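Local coordinates for sulfide-quinone reductase (Aquifex aeolicus, PDB 3HYW), which oxidises hydrogen sulfide with the help of FAD and passes the electrons to a quinone, releasing polysulfur as the product, at residues A[14-17]-A[18-22]; A[53-56]-A[57-61]. All blocks are in the same frame, centred on the assembly; numbering follows the deposited sequence.

Interaction 1: A[14-17]-A[18-22]; sequences GIAT and AYNLR
Ile15 and Tyr19, one helical turn apart on helix 12-24, show how an i to i+4 pair can lay a methyl group squarely on an aromatic face. The two side chains lie alongside each other and point the same way. The branch that touches is CG2 of Ile15, which sits 3.7 Å from the centroid of the Tyr19 ring and 12° off its normal, a CH-pi contact over the middle of the face. The torsions explain the fit: Ile15 CG2 stands anti to the backbone N and leans along the helix toward the next turn, while Tyr19 CG is anti to its carbonyl carbon (chi1 -73°), swinging the ring back toward the residue four earlier. The Tyr19 hydroxyl is hydrogen-bonded to the carbonyl of Val393, and the ring of Phe69 meets the Tyr19 ring edge-to-face. Thr17 and Leu21 repeat the spacing more loosely, Thr17 CG2 lying 4.2 Å from Leu21 CD1; Thr17 OG1 turns to the carbonyl of Gly13. Asn20 folds back over the previous turn, its ND2 2.8 Å from Ala16 O but at an angle too poor for a hydrogen bond, and Ala16 O instead takes Asn20 N at 2.9 Å. Ala18, Tyr19 and Leu21 N bond likewise to the O atoms of Gly14, Ile15 and Thr17. This is the helix of the Rossmann beta-alpha-beta unit, whose preceding glycine-rich turn binds FAD. The chemistry implies a division of labour: regular main-chain bonds fix the turn, apolar contacts settle the side chains, and carbonyls beyond the two segments satisfy the hydroxyls of Thr17 and Tyr19.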
loop_
_atom_site.group_PDB
_atom_site.type_symbol
_atom_site.label_atom_id
_atom_site.label_comp_id
_atom_site.label_asym_id
_atom_site.label_seq_id
_atom_site.Cartn_x
_atom_site.Cartn_y
_atom_site.Cartn_z
ATOM N N GLY A 14 -8.738 37.715 11.022
ATOM C CA GLY A 14 -9.052 39.096 11.391
ATOM C C GLY A 14 -8.918 40.076 10.241
ATOM O O GLY A 14 -9.830 40.874 9.980
ATOM N N ILE A 15 -7.781 40.018 9.555
ATOM C CA ILE A 15 -7.559 40.834 8.359
ATOM C C ILE A 15 -8.597 40.532 7.268
ATOM O O ILE A 15 -9.172 41.452 6.705
ATOM C CB ILE A 15 -6.099 40.698 7.811
ATOM C CG1 ILE A 15 -5.068 41.195 8.841
ATOM C CG2 ILE A 15 -5.935 41.411 6.449
ATOM C CD1 ILE A 15 -5.027 42.720 9.058
ATOM N N ALA A 16 -8.844 39.251 6.984
ATOM C CA ALA A 16 -9.816 38.875 5.951
ATOM C C ALA A 16 -11.215 39.394 6.264
ATOM O O ALA A 16 -11.893 39.917 5.384
ATOM C CB ALA A 16 -9.837 37.354 5.744
ATOM N N THR A 17 -11.644 39.258 7.516
ATOM C CA THR A 17 -12.960 39.748 7.926
ATOM C C THR A 17 -13.045 41.279 7.856
ATOM O O THR A 17 -13.990 41.813 7.292
ATOM C CB THR A 17 -13.373 39.226 9.332
ATOM O OG1 THR A 17 -13.059 37.829 9.434
ATOM C CG2 THR A 17 -14.880 39.407 9.545
ATOM N N ALA A 18 -12.057 41.974 8.419
ATOM C CA ALA A 18 -12.002 43.440 8.356
ATOM C C ALA A 18 -12.011 43.984 6.923
ATOM O O ALA A 18 -12.759 44.918 6.630
ATOM C CB ALA A 18 -10.799 43.972 9.122
ATOM N N TYR A 19 -11.184 43.410 6.044
ATOM C CA TYR A 19 -11.144 43.843 4.645
ATOM C C TYR A 19 -12.450 43.514 3.919
ATOM O O TYR A 19 -12.939 44.328 3.133
ATOM C CB TYR A 19 -9.959 43.221 3.895
ATOM C CG TYR A 19 -8.573 43.771 4.230
ATOM C CD1 TYR A 19 -8.343 44.540 5.377
ATOM C CD2 TYR A 19 -7.479 43.462 3.423
ATOM C CE1 TYR A 19 -7.065 45.014 5.681
ATOM C CE2 TYR A 19 -6.207 43.922 3.724
ATOM C CZ TYR A 19 -6.004 44.695 4.846
ATOM O OH TYR A 19 -4.736 45.144 5.135
ATOM N N ASN A 20 -13.016 42.337 4.188
ATOM C CA ASN A 20 -14.282 41.942 3.555
ATOM C C ASN A 20 -15.396 42.915 3.942
ATOM O O ASN A 20 -16.148 43.371 3.087
ATOM C CB ASN A 20 -14.700 40.517 3.932
ATOM C CG ASN A 20 -13.955 39.442 3.157
ATOM O OD1 ASN A 20 -13.688 39.573 1.963
ATOM N ND2 ASN A 20 -13.635 38.353 3.842
ATOM N N LEU A 21 -15.473 43.236 5.233
ATOM C CA LEU A 21 -16.420 44.225 5.745
ATOM C C LEU A 21 -16.224 45.611 5.137
ATOM O O LEU A 21 -17.200 46.280 4.773
ATOM C CB LEU A 21 -16.326 44.305 7.268
ATOM C CG LEU A 21 -16.992 43.181 8.068
ATOM C CD1 LEU A 21 -16.535 43.250 9.511
ATOM C CD2 LEU A 21 -18.522 43.261 7.975
ATOM N N ARG A 22 -14.966 46.038 5.031
ATOM C CA ARG A 22 -14.652 47.362 4.490
ATOM C C ARG A 22 -15.075 47.507 3.027
ATOM O O ARG A 22 -15.613 48.548 2.627
ATOM C CB ARG A 22 -13.163 47.699 4.683
ATOM C CG ARG A 22 -12.670 48.967 3.958
ATOM C CD ARG A 22 -13.471 50.245 4.328
ATOM N NE ARG A 22 -13.274 50.681 5.714
ATOM C CZ ARG A 22 -14.241 50.849 6.615
ATOM N NH1 ARG A 22 -15.517 50.621 6.308
ATOM N NH2 ARG A 22 -13.933 51.257 7.842
#

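Interaction 2: A[53-56]-A[57-61]; sequences RKFE and DISVP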
loop_
_atom_site.group_PDB
_atom_site.type_symbol
_atom_site.label_atom_id
_atom_site.label_comp_id
_atom_site.label_asym_id
_atom_site.label_seq_id
_atom_site.Cartn_x
_atom_site.Cartn_y
_atom_site.Cartn_z
ATOM N N ARG A 53 13.603 32.169 4.828
ATOM C CA ARG A 53 12.937 33.465 4.740
ATOM C C ARG A 53 13.535 34.427 5.756
ATOM O O ARG A 53 14.048 33.999 6.790
ATOM C CB ARG A 53 11.431 33.348 5.030
ATOM C CG ARG A 53 10.631 32.479 4.078
ATOM C CD ARG A 53 10.555 33.026 2.653
ATOM N NE ARG A 53 9.553 32.275 1.903
ATOM C CZ ARG A 53 9.780 31.135 1.251
ATOM N NH1 ARG A 53 8.777 30.530 0.622
ATOM N NH2 ARG A 53 10.999 30.596 1.228
ATOM N N LYS A 54 13.457 35.719 5.446
ATOM C CA LYS A 54 13.677 36.782 6.424
ATOM C C LYS A 54 12.311 37.207 6.944
ATOM O O LYS A 54 11.335 37.228 6.182
ATOM C CB LYS A 54 14.372 37.983 5.779
ATOM C CG LYS A 54 15.806 37.753 5.346
ATOM C CD LYS A 54 16.322 38.969 4.563
ATOM C CE LYS A 54 17.777 38.803 4.138
ATOM N NZ LYS A 54 17.985 37.657 3.199
ATOM N N PHE A 55 12.236 37.559 8.227
ATOM C CA PHE A 55 10.959 37.929 8.849
ATOM C C PHE A 55 10.231 39.054 8.098
ATOM O O PHE A 55 9.018 38.993 7.897
ATOM C CB PHE A 55 11.159 38.310 10.318
ATOM C CG PHE A 55 9.931 38.885 10.973
ATOM C CD1 PHE A 55 9.794 40.266 11.140
ATOM C CD2 PHE A 55 8.914 38.054 11.423
ATOM C CE1 PHE A 55 8.664 40.802 11.748
ATOM C CE2 PHE A 55 7.772 38.582 12.034
ATOM C CZ PHE A 55 7.650 39.959 12.201
ATOM N N GLU A 56 10.976 40.068 7.677
ATOM C CA GLU A 56 10.370 41.232 7.028
ATOM C C GLU A 56 9.808 40.917 5.637
ATOM O O GLU A 56 9.007 41.679 5.093
ATOM C CB GLU A 56 11.338 42.422 7.028
ATOM C CG GLU A 56 11.706 42.852 8.463
ATOM C CD GLU A 56 12.593 44.084 8.549
ATOM O OE1 GLU A 56 13.113 44.556 7.511
ATOM O OE2 GLU A 56 12.772 44.587 9.681
ATOM N N ASP A 57 10.196 39.770 5.087
ATOM C CA ASP A 57 9.690 39.327 3.788
ATOM C C ASP A 57 8.361 38.566 3.848
ATOM O O ASP A 57 7.729 38.345 2.811
ATOM C CB ASP A 57 10.743 38.473 3.088
ATOM C CG ASP A 57 11.928 39.288 2.598
ATOM O OD1 ASP A 57 11.802 40.525 2.430
ATOM O OD2 ASP A 57 12.987 38.680 2.369
ATOM N N ILE A 58 7.954 38.161 5.052
ATOM C CA ILE A 58 6.707 37.413 5.253
ATOM C C ILE A 58 5.832 38.035 6.343
ATOM O O ILE A 58 5.037 37.346 6.983
ATOM C CB ILE A 58 6.962 35.908 5.588
ATOM C CG1 ILE A 58 7.748 35.770 6.903
ATOM C CG2 ILE A 58 7.702 35.236 4.433
ATOM C CD1 ILE A 58 7.530 34.470 7.652
ATOM N N SER A 59 5.989 39.340 6.543
ATOM C CA SER A 59 5.197 40.081 7.524
ATOM C C SER A 59 4.849 41.473 6.996
ATOM O O SER A 59 5.525 41.989 6.108
ATOM C CB SER A 59 5.943 40.190 8.859
ATOM O OG SER A 59 7.242 40.730 8.676
ATOM N N VAL A 60 3.792 42.062 7.553
ATOM C CA VAL A 60 3.309 43.385 7.157
ATOM C C VAL A 60 2.994 44.223 8.408
ATOM O O VAL A 60 2.077 43.881 9.160
ATOM C CB VAL A 60 2.028 43.276 6.272
ATOM C CG1 VAL A 60 1.576 44.655 5.788
ATOM C CG2 VAL A 60 2.266 42.363 5.071
ATOM N N PRO A 61 3.755 45.315 8.645
ATOM C CA PRO A 61 3.390 46.229 9.738
ATOM C C PRO A 61 2.003 46.860 9.514
ATOM O O PRO A 61 1.731 47.414 8.440
ATOM C CB PRO A 61 4.504 47.283 9.697
ATOM C CG PRO A 61 5.647 46.597 9.003
ATOM C CD PRO A 61 4.985 45.755 7.963
HETATM O O HOH W 1 12.775 36.232 2.751
HETATM O O HOH W 2 7.955 43.896 5.962
#
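Ser59 reaches back to Phe55 twice, to its carbonyl and to its ring, and so illustrates how a small hydroxyl side chain can fasten a turn. Followed outward, Ser59 CB lies 3.4 Å from Phe55 O and also rests over the Phe55 ring, 4.0 Å from its centroid and 21° off the normal, as a CH-pi contact. At the tip, OG donates to Phe55 O at 2.6 Å while standing over the same ring face, displaced toward the rim beside CE1. A chi1 of 54° places OG between the backbone N and the carbonyl carbon of Ser59, from where it reaches the carbonyl of Phe55 while lying over the ring. Phe55 O is gripped again by Ile58 N at 3.1 Å, the two donors arriving from opposite faces of the carbonyl plane. An alanine in place of Phe55 would probably leave the Ser59 side chain without its aromatic cover and deprive Tyr38 of its edge-to-face partner. Asp57 N bonds to Lys54 O at 3.0 Å, and a water accepting from Lys54 N donates to Asp57 OD2, bridging the turn; a second water joins Glu56 O to Ser59 O. At the start of the turn, Arg53 crosses Ile58 at about a right angle, its CD 4.0 Å from Ile58 CG2, on its way to a salt bridge with Glu386. The short 3-10 turn leads from helix 45-50 into strand 59-61, which pairs antiparallel with strand 38-40, where Tyr38 meets the Phe55 ring; helix 376-395 packs against Ile58 and Val60.

From the N terminus, the chain runs through strand 4-8 and the FAD-binding glycine turn into helix 12-24, where interaction 1 spans successive turns and closes no long loop. Strand 29-33 completes that beta-alpha-beta unit; strand 38-40 and helix 45-50 follow before interaction 2 rounds the tight bend into strand 59-61. The two contacts are therefore in series, neither nesting nor crossing. The centres of interactions 1 and 2 lie about 21 Å apart, and the two do not touch. Helix 376-395 links their surroundings: Val393 accepts from Tyr19 and also packs on Val60, while Glu386 pairs with Arg53. Both local contacts thus adjoin one late helix, which also carries the FAD-binding Lys382.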